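PDB 3QLI: coenzyme A transferase from Yersinia pestis, which probably transfers coenzyme A between acyl-CoA thioesters and carboxylic acids such as acetate. Local coordinates for residues A[159-164]-A[183-188]; A[263-268]-A[295-300]; A[269-274]-A[304-309]. One frame throughout, in Å; residues are numbered along the deposited sequence.

In the fold
Contact 1 comes first along the chain and closes the loop that runs through helix 166-172 and strand 175-180 of the N-terminal domain, before either of the others opens. Contacts 2 and 3 follow, and they cross: segments 263-268 and 269-274 are consecutive, and each meets a partner beyond strand 291-293, at 295-300 and 304-309. Contact 2 pairs strands 265-266 and 295-296; contact 3 packs the helices that follow them, 268-276 and 300-306. Leu266 and Leu306 join these two contacts. Contact 1 is tied to both, through Val161 O to Ala296 N and through Arg186 to Asn307 and Asp308, which joins its loops to strand 295-296 and the turn after helix 300-306.

Contact 1 of 3, residues A[159-164]-A[183-188]; sequences LGVGND and YMPRVQ
Two irregular loops pack in a buried spot of the N-terminal domain, with Gly160 and Val161 of one against Met184, Pro185 and Val187 of the other. The first loop makes a type II' beta turn from Leu159 to Gly162, closed by Gly162 N to Leu159 O (3.1 Å), and Gly160 takes the positive phi (61°) that its second position needs. Having no side chain there, Gly160 lets its CA come to 3.2 Å from Pro185 O. Its own carbonyl oxygen meets the isopropyl group of Val187, with CG2 at 3.3 Å from Gly160 O. Met184 reaches in from the other flank: CG is anti to the backbone N (chi1 -178°), a bend at chi2 sets SD against the turn, and a further one at chi3 turns CE to Val161. SD receives a weak but nearly straight hydrogen bond from Val161 N (3.5 Å, 172°). Both SD and CE of Met184 also touch Val161 CG2, each at 3.5 Å, while Val161 CG1 meets Pro185 CG at 4.2 Å. Strand 143-148 flanks the contact through His146 and Thr147, and helix 300-306 through Tyr303 and Leu306. The direct interface thus rests on close carbon-to-carbonyl and apolar packing and a weak sulfur acceptor, while Ser158 OG, just outside, supplies hydrogen bonds to a backbone N of each loop, Gly160 N and Val187 N.

Contact 2 of 3, residues A[263-268]-A[295-300]; sequences TEVLNP and FAMGQQ
Phe295, Val265 and Pro268 bury the most area where two short parallel strands, 265-266 and 295-296, run together. Val265 CG2, anti to its backbone N, sits over one face of the Phe295 ring, nearer the rim than the middle, at 4.1 Å from CE1. The same methyl also meets Met297 CE at 3.8 Å. At the edge of the ring, in its plane, Glu264 OE2 lies 3.6 Å from Phe295 CE2; carboxylate and ring run side by side, their planes 29° apart. The other carboxylate oxygen, OE1, bonds to Asn321 ND2. Glu264 has been seen covalently linked to CoA in this protein, although none is bound to this chain here, so the Phe295 ring edge probably borders this site.

The backbones join through Phe295 N to Glu264 O (3.2 Å), Leu266 N to Phe295 O (2.9 Å) and Met297 N to Leu266 O (3.1 Å), the alternation of a parallel pair. Beyond the strands, Pro268 CG packs on Gly298 CA (3.6 Å) and on Gln299 OE1 (3.5 Å); Gln299 NE2 is held by Met212 O. Val265 and Phe295 share one face of the pair, and the Phe295 side chain also touches Met46. On the other face Leu266 and Ala296 pack against helix 300-306 through Leu306, while Asn267 caps the start of helix 268-276.

Contact 3 of 3, residues A[269-274]-A[304-309]; sequences GLVDLI and EYLNDH
The Tyr305 hydroxyl receives a weak hydrogen bond from His309 NE2 (3.0 Å, 149°), and Ile274 CG2 comes to 3.8 Å from Tyr305 OH. Here helix 268-276, the connection within a beta-alpha-beta unit formed with strands 265-266 and 295-296, meets helix 300-306, which follows the second strand, and the turn after it. His309 arrives through that type II turn from Leu306. Its ND1 accepts a bond from Ala311 N, so both ring nitrogens have polar partners, which probably fixes the rotation of the imidazole.

The histidine-tyrosine bond lies within segment 304-309; what joins this segment to helix 268-276 is apolar. The bond from CA to CB of Tyr305 points toward that helix, and CG is anti to the backbone N (chi1 -175°). The Val271 and Tyr305 side chains run antiparallel past one another. Ile274 CG2 comes to the tyrosine ring's edge, near its plane, and also lies 4.0 Å from His309 NE2. Arg275 adds a cation-pi interaction with the tyrosine. Deeper in, Val271 CG2 faces Leu306 CD2 at 4.2 Å, both residues resting on Leu266 of strand 265-266. Closest of all between the segments is Val271 CG1, 3.4 Å from Tyr305 CD2.

Contact 1 of 3, residues A[159-164]-A[183-188]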
loop_
_atom_site.group_PDB
_atom_site.type_symbol
_atom_site.label_atom_id
_atom_site.label_comp_id
_atom_site.label_asym_id
_atom_site.label_seq_id
_atom_site.Cartn_x
_atom_site.Cartn_y
_atom_site.Cartn_z
ATOM N N LEU A 159 -2.492 -25.502 16.109
ATOM C CA LEU A 159 -3.503 -24.527 15.688
ATOM C C LEU A 159 -4.282 -24.954 14.423
ATOM O O LEU A 159 -5.276 -24.318 14.043
ATOM C CB LEU A 159 -2.844 -23.166 15.443
ATOM C CG LEU A 159 -2.219 -22.516 16.680
ATOM C CD1 LEU A 159 -1.551 -21.214 16.273
ATOM C CD2 LEU A 159 -3.276 -22.273 17.752
ATOM N N GLY A 160 -3.831 -26.009 13.757
ATOM C CA GLY A 160 -4.617 -26.586 12.677
ATOM C C GLY A 160 -4.897 -25.645 11.517
ATOM O O GLY A 160 -3.975 -25.245 10.802
ATOM N N VAL A 161 -6.169 -25.325 11.315
ATOM C CA VAL A 161 -6.612 -24.461 10.223
ATOM C C VAL A 161 -6.099 -23.030 10.328
ATOM O O VAL A 161 -6.031 -22.312 9.334
ATOM C CB VAL A 161 -8.147 -24.442 10.083
ATOM C CG1 VAL A 161 -8.644 -25.767 9.538
ATOM C CG2 VAL A 161 -8.798 -24.123 11.414
ATOM N N GLY A 162 -5.776 -22.605 11.541
ATOM C CA GLY A 162 -5.317 -21.248 11.737
ATOM C C GLY A 162 -3.893 -21.002 12.193
ATOM O O GLY A 162 -3.383 -21.656 13.096
ATOM N N ASN A 163 -3.251 -20.047 11.532
ATOM C CA ASN A 163 -1.924 -19.582 11.891
ATOM C C ASN A 163 -2.158 -18.089 12.020
ATOM O O ASN A 163 -2.339 -17.576 13.123
ATOM C CB ASN A 163 -0.886 -19.904 10.821
ATOM C CG ASN A 163 0.536 -19.789 11.343
ATOM O OD1 ASN A 163 0.930 -18.749 11.863
ATOM N ND2 ASN A 163 1.309 -20.861 11.210
ATOM N N ASP A 164 -2.151 -17.387 10.891
ATOM C CA ASP A 164 -2.496 -15.972 10.880
ATOM C C ASP A 164 -1.785 -15.216 11.993
ATOM O O ASP A 164 -0.565 -15.273 12.123
ATOM C CB ASP A 164 -4.017 -15.772 10.947
ATOM C CG ASP A 164 -4.683 -16.641 11.999
ATOM O OD1 ASP A 164 -4.975 -17.819 11.711
ATOM O OD2 ASP A 164 -4.925 -16.136 13.111
ATOM N N TYR A 183 -11.590 -33.194 15.486
ATOM C CA TYR A 183 -11.864 -32.823 14.093
ATOM C C TYR A 183 -10.909 -31.751 13.561
ATOM O O TYR A 183 -10.877 -31.489 12.359
ATOM C CB TYR A 183 -13.310 -32.363 13.912
ATOM C CG TYR A 183 -14.318 -33.474 14.057
ATOM C CD1 TYR A 183 -14.761 -34.184 12.950
ATOM C CD2 TYR A 183 -14.824 -33.819 15.304
ATOM C CE1 TYR A 183 -15.686 -35.207 13.075
ATOM C CE2 TYR A 183 -15.748 -34.847 15.441
ATOM C CZ TYR A 183 -16.176 -35.532 14.325
ATOM O OH TYR A 183 -17.093 -36.554 14.458
ATOM N N MET A 184 -10.133 -31.131 14.445
ATOM C CA MET A 184 -9.156 -30.129 14.005
ATOM C C MET A 184 -7.891 -30.838 13.524
ATOM O O MET A 184 -7.265 -31.565 14.281
ATOM C CB MET A 184 -8.806 -29.159 15.147
ATOM C CG MET A 184 -7.824 -28.063 14.722
ATOM S SD MET A 184 -8.456 -26.954 13.452
ATOM C CE MET A 184 -9.476 -25.847 14.423
ATOM N N PRO A 185 -7.516 -30.644 12.254
ATOM C CA PRO A 185 -6.314 -31.331 11.762
ATOM C C PRO A 185 -5.027 -30.879 12.462
ATOM O O PRO A 185 -4.904 -29.719 12.873
ATOM C CB PRO A 185 -6.273 -30.945 10.279
ATOM C CG PRO A 185 -7.061 -29.643 10.206
ATOM C CD PRO A 185 -8.175 -29.852 11.202
ATOM N N ARG A 186 -4.085 -31.810 12.590
ATOM C CA ARG A 186 -2.755 -31.517 13.097
ATOM C C ARG A 186 -1.916 -31.008 11.938
ATOM O O ARG A 186 -1.425 -31.788 11.116
ATOM C CB ARG A 186 -2.129 -32.777 13.701
ATOM C CG ARG A 186 -0.779 -32.547 14.353
ATOM C CD ARG A 186 -0.242 -33.824 14.993
ATOM N NE ARG A 186 -0.835 -34.116 16.296
ATOM C CZ ARG A 186 -2.001 -34.732 16.487
ATOM N NH1 ARG A 186 -2.735 -35.118 15.448
ATOM N NH2 ARG A 186 -2.438 -34.960 17.726
ATOM N N VAL A 187 -1.766 -29.693 11.867
ATOM C CA VAL A 187 -1.105 -29.057 10.733
ATOM C C VAL A 187 0.311 -28.634 11.085
ATOM O O VAL A 187 0.538 -28.092 12.159
ATOM C CB VAL A 187 -1.921 -27.840 10.268
ATOM C CG1 VAL A 187 -1.141 -27.024 9.245
ATOM C CG2 VAL A 187 -3.265 -28.312 9.697
ATOM N N GLN A 188 1.263 -28.898 10.190
ATOM C CA GLN A 188 2.639 -28.456 10.398
ATOM C C GLN A 188 2.785 -27.013 9.942
ATOM O O GLN A 188 2.179 -26.593 8.946
ATOM C CB GLN A 188 3.621 -29.342 9.617
ATOM C CG GLN A 188 3.633 -30.798 10.095
ATOM C CD GLN A 188 4.413 -31.729 9.173
ATOM O OE1 GLN A 188 5.158 -31.283 8.296
ATOM N NE2 GLN A 188 4.233 -33.037 9.369
#

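Contact 2 of 3, residues A[263-268]-A[295-300]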
loop_
_atom_site.group_PDB
_atom_site.type_symbol
_atom_site.label_atom_id
_atom_site.label_comp_id
_atom_site.label_asym_id
_atom_site.label_seq_id
_atom_site.Cartn_x
_atom_site.Cartn_y
_atom_site.Cartn_z
ATOM N N THR A 263 -0.340 -18.647 -0.474
ATOM C CA THR A 263 -1.658 -18.053 -0.509
ATOM C C THR A 263 -2.004 -17.567 0.891
ATOM O O THR A 263 -1.441 -18.052 1.875
ATOM C CB THR A 263 -2.673 -19.100 -0.997
ATOM O OG1 THR A 263 -3.945 -18.477 -1.223
ATOM C CG2 THR A 263 -2.800 -20.259 0.021
ATOM N N GLU A 264 -2.900 -16.589 0.989
ATOM C CA GLU A 264 -3.379 -16.188 2.310
ATOM C C GLU A 264 -4.321 -17.260 2.841
ATOM O O GLU A 264 -4.047 -17.883 3.865
ATOM C CB GLU A 264 -4.084 -14.839 2.257
ATOM C CG GLU A 264 -4.564 -14.338 3.634
ATOM C CD GLU A 264 -5.543 -13.181 3.497
ATOM O OE1 GLU A 264 -5.157 -12.138 2.933
ATOM O OE2 GLU A 264 -6.700 -13.330 3.939
ATOM N N VAL A 265 -5.429 -17.481 2.140
ATOM C CA VAL A 265 -6.353 -18.545 2.522
ATOM C C VAL A 265 -6.155 -19.802 1.661
ATOM O O VAL A 265 -6.062 -19.729 0.425
ATOM C CB VAL A 265 -7.842 -18.092 2.440
ATOM C CG1 VAL A 265 -8.229 -17.822 1.017
ATOM C CG2 VAL A 265 -8.775 -19.165 3.021
ATOM N N LEU A 266 -6.092 -20.952 2.322
ATOM C CA LEU A 266 -6.053 -22.234 1.616
ATOM C C LEU A 266 -7.490 -22.723 1.433
ATOM O O LEU A 266 -8.249 -22.814 2.407
ATOM C CB LEU A 266 -5.247 -23.272 2.387
ATOM C CG LEU A 266 -5.003 -24.635 1.719
ATOM C CD1 LEU A 266 -4.136 -24.478 0.466
ATOM C CD2 LEU A 266 -4.323 -25.596 2.705
ATOM N N ASN A 267 -7.858 -23.000 0.183
ATOM C CA ASN A 267 -9.233 -23.359 -0.181
ATOM C C ASN A 267 -9.301 -24.747 -0.824
ATOM O O ASN A 267 -8.272 -25.315 -1.205
ATOM C CB ASN A 267 -9.836 -22.312 -1.128
ATOM C CG ASN A 267 -9.135 -22.271 -2.479
ATOM O OD1 ASN A 267 -8.202 -23.030 -2.729
ATOM N ND2 ASN A 267 -9.594 -21.390 -3.364
ATOM N N PRO A 268 -10.510 -25.307 -0.940
ATOM C CA PRO A 268 -10.640 -26.654 -1.516
ATOM C C PRO A 268 -10.074 -26.793 -2.940
ATOM O O PRO A 268 -9.536 -27.847 -3.279
ATOM C CB PRO A 268 -12.155 -26.882 -1.509
ATOM C CG PRO A 268 -12.615 -26.097 -0.275
ATOM C CD PRO A 268 -11.765 -24.841 -0.317
ATOM N N PHE A 295 -4.296 -19.089 6.808
ATOM C CA PHE A 295 -5.443 -19.782 7.406
ATOM C C PHE A 295 -6.231 -20.528 6.317
ATOM O O PHE A 295 -6.085 -20.240 5.117
ATOM C CB PHE A 295 -6.307 -18.834 8.272
ATOM C CG PHE A 295 -7.256 -17.955 7.488
ATOM C CD1 PHE A 295 -8.610 -18.266 7.422
ATOM C CD2 PHE A 295 -6.801 -16.817 6.832
ATOM C CE1 PHE A 295 -9.497 -17.468 6.711
ATOM C CE2 PHE A 295 -7.682 -16.004 6.122
ATOM C CZ PHE A 295 -9.030 -16.327 6.064
ATOM N N ALA A 296 -7.031 -21.510 6.731
ATOM C CA ALA A 296 -7.730 -22.377 5.782
ATOM C C ALA A 296 -9.234 -22.352 6.008
ATOM O O ALA A 296 -9.691 -22.335 7.144
ATOM C CB ALA A 296 -7.224 -23.794 5.909
ATOM N N MET A 297 -9.994 -22.384 4.915
ATOM C CA MET A 297 -11.457 -22.466 4.976
ATOM C C MET A 297 -11.894 -23.443 3.908
ATOM O O MET A 297 -11.315 -23.468 2.842
ATOM C CB MET A 297 -12.093 -21.097 4.689
ATOM C CG MET A 297 -11.784 -20.024 5.749
ATOM S SD MET A 297 -12.805 -18.539 5.562
ATOM C CE MET A 297 -12.115 -17.783 4.117
ATOM N N GLY A 298 -12.903 -24.258 4.186
ATOM C CA GLY A 298 -13.346 -25.223 3.192
ATOM C C GLY A 298 -14.405 -26.150 3.751
ATOM O O GLY A 298 -15.241 -25.720 4.552
ATOM N N GLN A 299 -14.366 -27.415 3.334
ATOM C CA GLN A 299 -15.307 -28.418 3.827
ATOM C C GLN A 299 -14.575 -29.591 4.479
ATOM O O GLN A 299 -13.344 -29.659 4.444
ATOM C CB GLN A 299 -16.251 -28.887 2.712
ATOM C CG GLN A 299 -17.095 -27.754 2.089
ATOM C CD GLN A 299 -16.381 -27.042 0.941
ATOM O OE1 GLN A 299 -15.708 -27.675 0.135
ATOM N NE2 GLN A 299 -16.526 -25.726 0.869
ATOM N N GLN A 300 -15.327 -30.493 5.108
ATOM C CA GLN A 300 -14.714 -31.547 5.911
ATOM C C GLN A 300 -13.639 -32.314 5.157
ATOM O O GLN A 300 -12.600 -32.662 5.722
ATOM C CB GLN A 300 -15.758 -32.536 6.429
ATOM C CG GLN A 300 -15.136 -33.615 7.303
ATOM C CD GLN A 300 -16.157 -34.378 8.130
ATOM O OE1 GLN A 300 -16.234 -34.212 9.357
ATOM N NE2 GLN A 300 -16.946 -35.226 7.465
#

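Contact 3 of 3, residues A[269-274]-A[304-309]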
loop_
_atom_site.group_PDB
_atom_site.type_symbol
_atom_site.label_atom_id
_atom_site.label_comp_id
_atom_site.label_asym_id
_atom_site.label_seq_id
_atom_site.Cartn_x
_atom_site.Cartn_y
_atom_site.Cartn_z
ATOM N N GLY A 269 -10.186 -25.753 -3.755
ATOM C CA GLY A 269 -9.633 -25.796 -5.102
ATOM C C GLY A 269 -8.127 -25.991 -5.118
ATOM O O GLY A 269 -7.604 -26.817 -5.872
ATOM N N LEU A 270 -7.417 -25.226 -4.286
ATOM C CA LEU A 270 -5.970 -25.346 -4.218
ATOM C C LEU A 270 -5.572 -26.715 -3.694
ATOM O O LEU A 270 -4.595 -27.308 -4.151
ATOM C CB LEU A 270 -5.366 -24.243 -3.331
ATOM C CG LEU A 270 -5.290 -22.848 -3.959
ATOM C CD1 LEU A 270 -4.717 -21.828 -2.975
ATOM C CD2 LEU A 270 -4.478 -22.881 -5.268
ATOM N N VAL A 271 -6.327 -27.221 -2.728
ATOM C CA VAL A 271 -5.984 -28.500 -2.134
ATOM C C VAL A 271 -6.197 -29.603 -3.164
ATOM O O VAL A 271 -5.472 -30.604 -3.183
ATOM C CB VAL A 271 -6.810 -28.756 -0.864
ATOM C CG1 VAL A 271 -6.706 -30.219 -0.447
ATOM C CG2 VAL A 271 -6.333 -27.833 0.254
ATOM N N ASP A 272 -7.176 -29.411 -4.045
ATOM C CA ASP A 272 -7.400 -30.388 -5.125
ATOM C C ASP A 272 -6.163 -30.492 -6.030
ATOM O O ASP A 272 -5.750 -31.593 -6.427
ATOM C CB ASP A 272 -8.643 -30.015 -5.937
ATOM C CG ASP A 272 -8.975 -31.040 -7.001
ATOM O OD1 ASP A 272 -9.422 -32.151 -6.642
ATOM O OD2 ASP A 272 -8.800 -30.731 -8.198
ATOM N N LEU A 273 -5.554 -29.345 -6.340
ATOM C CA LEU A 273 -4.358 -29.337 -7.173
ATOM C C LEU A 273 -3.181 -30.015 -6.468
ATOM O O LEU A 273 -2.354 -30.665 -7.112
ATOM C CB LEU A 273 -3.999 -27.916 -7.608
ATOM C CG LEU A 273 -5.064 -27.189 -8.439
ATOM C CD1 LEU A 273 -4.598 -25.768 -8.761
ATOM C CD2 LEU A 273 -5.372 -27.961 -9.719
ATOM N N ILE A 274 -3.107 -29.874 -5.148
ATOM C CA ILE A 274 -2.095 -30.607 -4.385
ATOM C C ILE A 274 -2.339 -32.112 -4.522
ATOM O O ILE A 274 -1.440 -32.874 -4.881
ATOM C CB ILE A 274 -2.113 -30.229 -2.895
ATOM C CG1 ILE A 274 -1.735 -28.755 -2.701
ATOM C CG2 ILE A 274 -1.128 -31.101 -2.119
ATOM C CD1 ILE A 274 -1.797 -28.307 -1.227
ATOM N N GLU A 304 -9.841 -32.719 6.637
ATOM C CA GLU A 304 -9.257 -34.027 6.936
ATOM C C GLU A 304 -7.940 -34.218 6.198
ATOM O O GLU A 304 -6.974 -34.770 6.741
ATOM C CB GLU A 304 -10.231 -35.153 6.576
ATOM C CG GLU A 304 -11.467 -35.203 7.463
ATOM C CD GLU A 304 -12.572 -36.101 6.907
ATOM O OE1 GLU A 304 -13.534 -36.386 7.658
ATOM O OE2 GLU A 304 -12.487 -36.513 5.723
ATOM N N TYR A 305 -7.908 -33.750 4.958
ATOM C CA TYR A 305 -6.727 -33.882 4.117
ATOM C C TYR A 305 -5.494 -33.147 4.671
ATOM O O TYR A 305 -4.363 -33.566 4.437
ATOM C CB TYR A 305 -7.030 -33.419 2.685
ATOM C CG TYR A 305 -5.874 -33.658 1.739
ATOM C CD1 TYR A 305 -5.605 -34.936 1.248
ATOM C CD2 TYR A 305 -5.047 -32.614 1.341
ATOM C CE1 TYR A 305 -4.541 -35.165 0.385
ATOM C CE2 TYR A 305 -3.981 -32.834 0.484
ATOM C CZ TYR A 305 -3.736 -34.114 0.009
ATOM O OH TYR A 305 -2.677 -34.337 -0.849
ATOM N N LEU A 306 -5.706 -32.065 5.414
ATOM C CA LEU A 306 -4.580 -31.284 5.936
ATOM C C LEU A 306 -3.862 -32.007 7.049
ATOM O O LEU A 306 -2.720 -31.695 7.355
ATOM C CB LEU A 306 -5.050 -29.927 6.472
ATOM C CG LEU A 306 -5.941 -29.124 5.526
ATOM C CD1 LEU A 306 -6.330 -27.804 6.200
ATOM C CD2 LEU A 306 -5.231 -28.883 4.200
ATOM N N ASN A 307 -4.535 -32.969 7.664
ATOM C CA ASN A 307 -3.985 -33.627 8.839
ATOM C C ASN A 307 -2.640 -34.301 8.564
ATOM O O ASN A 307 -2.559 -35.219 7.760
ATOM C CB ASN A 307 -4.999 -34.632 9.395
ATOM C CG ASN A 307 -4.615 -35.147 10.765
ATOM O OD1 ASN A 307 -4.594 -34.391 11.745
ATOM N ND2 ASN A 307 -4.308 -36.443 10.844
ATOM N N ASP A 308 -1.585 -33.827 9.221
ATOM C CA ASP A 308 -0.272 -34.468 9.143
ATOM C C ASP A 308 0.297 -34.515 7.738
ATOM O O ASP A 308 1.041 -35.435 7.405
ATOM C CB ASP A 308 -0.346 -35.906 9.666
ATOM C CG ASP A 308 -0.445 -35.972 11.171
ATOM O OD1 ASP A 308 0.277 -35.215 11.846
ATOM O OD2 ASP A 308 -1.246 -36.783 11.680
ATOM N N HIS A 309 -0.066 -33.540 6.912
ATOM C CA HIS A 309 0.434 -33.482 5.548
ATOM C C HIS A 309 1.811 -32.855 5.550
ATOM O O HIS A 309 1.953 -31.705 5.979
ATOM C CB HIS A 309 -0.493 -32.622 4.696
ATOM C CG HIS A 309 -0.359 -32.877 3.231
ATOM N ND1 HIS A 309 0.851 -32.814 2.576
ATOM C CD2 HIS A 309 -1.280 -33.203 2.295
ATOM C CE1 HIS A 309 0.670 -33.097 1.297
ATOM N NE2 HIS A 309 -0.615 -33.338 1.099
#